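Local atomic coordinates of rusticyanin (Thiobacillus ferrooxidans, PDB entry 2CAK), a protein that carries electrons from cytochrome c552 to the A-type oxidase in the periplasm, using one bound copper ion. Residues Phe82-Asp87 against Tyr135-Pro140. Residues are numbered along the deposited sequence; the frame is centred on the assembly and turned at random. Where two conformers were deposited one is given.
Sequences FGHSFD and YVCQIP. With CU1 (copper (I) ion), chain B.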
ATOM      1  N   PHE A  82       4.427  14.057   5.806  1.00 16.38           N
ATOM      2  CA  PHE A  82       4.799  13.442   4.550  1.00 17.10           C
ATOM      3  C   PHE A  82       3.563  13.029   3.764  1.00 15.83           C
ATOM      4  O   PHE A  82       2.611  12.563   4.347  1.00 26.29           O
ATOM      5  CB  PHE A  82       5.666  12.191   4.775  1.00 22.43           C
ATOM      6  CG  PHE A  82       6.984  12.595   5.404  1.00 26.13           C
ATOM      7  CD1 PHE A  82       7.146  12.661   6.782  1.00 28.42           C
ATOM      8  CD2 PHE A  82       8.034  12.956   4.593  1.00 32.15           C
ATOM      9  CE1 PHE A  82       8.347  13.060   7.323  1.00 31.38           C
ATOM     10  CE2 PHE A  82       9.275  13.315   5.140  1.00 34.93           C
ATOM     11  CZ  PHE A  82       9.421  13.363   6.500  1.00 35.85           C
ATOM     12  N   GLY A  83       3.618  13.160   2.462  1.00 13.44           N
ATOM     13  CA  GLY A  83       2.565  12.740   1.562  1.00 13.47           C
ATOM     14  C   GLY A  83       2.826  11.529   0.712  1.00 13.74           C
ATOM     15  O   GLY A  83       2.855  11.571  -0.538  1.00 15.09           O
ATOM     16  N   HIS A  84       2.989  10.381   1.311  1.00 11.76           N
ATOM     17  CA  HIS A  84       3.395   9.137   0.671  1.00 10.17           C
ATOM     18  C   HIS A  84       2.388   8.688  -0.362  1.00 10.49           C
ATOM     19  O   HIS A  84       1.191   8.985  -0.285  1.00 12.88           O
ATOM     20  CB  HIS A  84       3.484   8.062   1.769  1.00 11.03           C
ATOM     21  CG  HIS A  84       4.460   8.309   2.862  1.00 10.74           C
ATOM     22  ND1 HIS A  84       5.825   8.141   2.762  1.00 11.46           N
ATOM     23  CD2 HIS A  84       4.202   8.675   4.148  1.00 11.79           C
ATOM     24  CE1 HIS A  84       6.336   8.404   3.950  1.00 12.55           C
ATOM     25  NE2 HIS A  84       5.384   8.754   4.834  1.00 11.92           N
ATOM     26  N   SER A  85       2.868   7.906  -1.313  1.00 10.89           N
ATOM     27  CA  SER A  85       1.995   7.291  -2.315  1.00 10.77           C
ATOM     28  C   SER A  85       2.049   5.769  -2.202  1.00 10.17           C
ATOM     29  O   SER A  85       2.896   5.208  -1.504  1.00 11.61           O
ATOM     30  CB  SER A  85       2.370   7.694  -3.748  1.00 11.57           C
ATOM     31  OG  SER A  85       3.595   7.127  -4.176  1.00 12.96           O
ATOM     32  N   PHE A  86       1.164   5.076  -2.887  1.00 10.04           N
ATOM     33  CA  PHE A  86       1.112   3.620  -2.972  1.00  9.61           C
ATOM     34  C   PHE A  86       0.908   3.266  -4.449  1.00 10.65           C
ATOM     35  O   PHE A  86      -0.184   3.451  -4.986  1.00 11.59           O
ATOM     36  CB  PHE A  86      -0.021   3.065  -2.106  1.00 11.66           C
ATOM     37  CG  PHE A  86      -0.097   1.554  -2.037  1.00 11.02           C
ATOM     38  CD1 PHE A  86       0.424   0.876  -0.931  1.00 13.50           C
ATOM     39  CD2 PHE A  86      -0.659   0.780  -3.011  1.00 12.70           C
ATOM     40  CE1 PHE A  86       0.376  -0.492  -0.857  1.00 14.40           C
ATOM     41  CE2 PHE A  86      -0.671  -0.588  -2.905  1.00 14.87           C
ATOM     42  CZ  PHE A  86      -0.186  -1.266  -1.843  1.00 14.56           C
ATOM     43  N   ASP A  87       1.943   2.779  -5.097  1.00 10.14           N
ATOM     44  CA  ASP A  87       1.916   2.523  -6.531  1.00 10.48           C
ATOM     45  C   ASP A  87       2.420   1.110  -6.820  1.00 11.07           C
ATOM     46  O   ASP A  87       3.456   0.686  -6.274  1.00 13.91           O
ATOM     47  CB  ASP A  87       2.804   3.541  -7.272  1.00 11.82           C
ATOM     48  CG  ASP A  87       2.224   4.931  -7.087  1.00 11.85           C
ATOM     49  OD1 ASP A  87       1.088   5.157  -7.572  1.00 13.37           O
ATOM     50  OD2 ASP A  87       2.833   5.757  -6.428  1.00 14.78           O
ATOM     51  N   TYR A 135       4.890  -3.005  -4.628  1.00 11.45           N
ATOM     52  CA  TYR A 135       4.228  -1.768  -4.218  1.00 10.55           C
ATOM     53  C   TYR A 135       5.319  -0.847  -3.643  1.00 10.77           C
ATOM     54  O   TYR A 135       6.153  -1.296  -2.868  1.00 12.87           O
ATOM     55  CB  TYR A 135       3.076  -1.999  -3.231  1.00 11.18           C
ATOM     56  CG  TYR A 135       3.354  -2.750  -1.945  1.00 10.90           C
ATOM     57  CD1 TYR A 135       3.369  -4.139  -1.878  1.00 11.70           C
ATOM     58  CD2 TYR A 135       3.611  -2.070  -0.773  1.00 12.32           C
ATOM     59  CE1 TYR A 135       3.632  -4.819  -0.708  1.00 11.79           C
ATOM     60  CE2 TYR A 135       3.848  -2.741   0.411  1.00 13.50           C
ATOM     61  CZ  TYR A 135       3.861  -4.101   0.438  1.00 11.93           C
ATOM     62  OH  TYR A 135       4.128  -4.748   1.638  1.00 14.56           O
ATOM     63  N   VAL A 136       5.293   0.425  -4.083  1.00 10.85           N
ATOM     64  CA  VAL A 136       6.343   1.379  -3.807  1.00 11.14           C
ATOM     65  C   VAL A 136       5.744   2.722  -3.468  1.00 10.25           C
ATOM     66  O   VAL A 136       4.640   3.050  -3.917  1.00 12.32           O
ATOM     67  CB  VAL A 136       7.365   1.505  -4.969  0.70 14.07           C
ATOM     68  CG1 VAL A 136       7.847   0.167  -5.476  0.70 19.09           C
ATOM     69  CG2 VAL A 136       6.811   2.314  -6.138  0.70 16.17           C
ATOM     70  N   CYS A 137       6.473   3.547  -2.756  1.00 10.06           N
ATOM     71  CA  CYS A 137       6.217   4.959  -2.600  1.00 10.29           C
ATOM     72  C   CYS A 137       7.120   5.749  -3.586  1.00 11.22           C
ATOM     73  O   CYS A 137       8.297   5.380  -3.743  1.00 12.79           O
ATOM     74  CB  CYS A 137       6.500   5.431  -1.189  1.00 11.08           C
ATOM     75  SG  CYS A 137       6.264   7.223  -0.928  1.00 11.51           S
ATOM     76  N   GLN A 138       6.538   6.792  -4.194  1.00 11.24           N
ATOM     77  CA  GLN A 138       7.285   7.600  -5.160  1.00 13.18           C
ATOM     78  C   GLN A 138       7.987   8.820  -4.579  1.00 13.24           C
ATOM     79  O   GLN A 138       8.679   9.516  -5.343  1.00 16.47           O
ATOM     80  CB  GLN A 138       6.368   8.064  -6.316  1.00 16.58           C
ATOM     81  CG  GLN A 138       5.957   6.922  -7.214  1.00 18.83           C
ATOM     82  CD  GLN A 138       5.345   7.523  -8.486  1.00 23.24           C
ATOM     83  OE1 GLN A 138       4.182   7.874  -8.687  1.00 28.60           O
ATOM     84  NE2 GLN A 138       6.309   7.733  -9.352  1.00 26.70           N
ATOM     85  N   ILE A 139       7.835   9.120  -3.291  1.00 12.91           N
ATOM     86  CA  ILE A 139       8.561  10.269  -2.760  1.00 13.45           C
ATOM     87  C   ILE A 139      10.035  10.045  -2.953  1.00 14.75           C
ATOM     88  O   ILE A 139      10.503   8.946  -2.584  1.00 14.79           O
ATOM     89  CB  ILE A 139       8.264  10.549  -1.289  1.00 13.68           C
ATOM     90  CG1 ILE A 139       6.822  11.023  -1.070  1.00 16.11           C
ATOM     91  CG2 ILE A 139       9.225  11.612  -0.735  1.00 16.05           C
ATOM     92  CD1 ILE A 139       6.452  11.309   0.401  1.00 24.73           C
ATOM     93  N   PRO A 140      10.785  10.972  -3.528  1.00 14.42           N
ATOM     94  CA  PRO A 140      12.241  10.702  -3.738  1.00 15.35           C
ATOM     95  C   PRO A 140      12.964  10.227  -2.504  1.00 15.78           C
ATOM     96  O   PRO A 140      12.845  10.780  -1.414  1.00 18.02           O
ATOM     97  CB  PRO A 140      12.752  12.085  -4.214  1.00 17.52           C
ATOM     98  CG  PRO A 140      11.567  12.618  -5.003  1.00 16.89           C
ATOM     99  CD  PRO A 140      10.374  12.237  -4.129  1.00 15.54           C
TER
HETATM  100 CU   CU1 B 156       6.991   7.619   1.147  1.00 13.41          CU
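Asp87 and Val136 face each other as an antiparallel hydrogen-bonded pair, joined by Asp87 N to Val136 O (3.0 Å) and Val136 N to Asp87 O, and from this pair the first chain leads back, and the second forward, to the copper. There His84 ND1 and Cys137 SG bind the metal at 2.1 and 2.2 Å, the sulfur lying at the edge of the imidazole and in its plane. With SG anti to its own backbone N (chi1 178°), Cys137 offers the thiolate to two amides as well: Ser85 N across the contact at 3.5 Å, with a nearly straight N-H...S angle of 168°, and Ile139 N within its own loop. Two such N-H groups would probably draw charge from the sulfur, tuning the copper site, and help to fix its position. Ser85 OG bridges the two segments, accepting from Gln138 N (3.0 Å) and donating to Asp87 OD2 (2.7 Å), nearly along that oxygen's C-O axis. An alanine in place of Ser85 would probably leave Gln138 N and Asp87 OD2 without this shared mate and make the loop after Cys137 less firmly held. Nearer the copper, Ile139 lays CD1 against the Gly83-His84 peptide. Beside the Asp87-Val136 pair, Tyr135 CB sits over one face of the Phe86 ring, and Tyr135 CD2 meets Phe86 CE1 at 3.6 Å; the near-parallel rings are slid apart and barely overlap. Completed by His142 and Met147, this is the type 1 copper site of a cupredoxin, whose ligand loops hydrogen-bond to the cysteine thiolate.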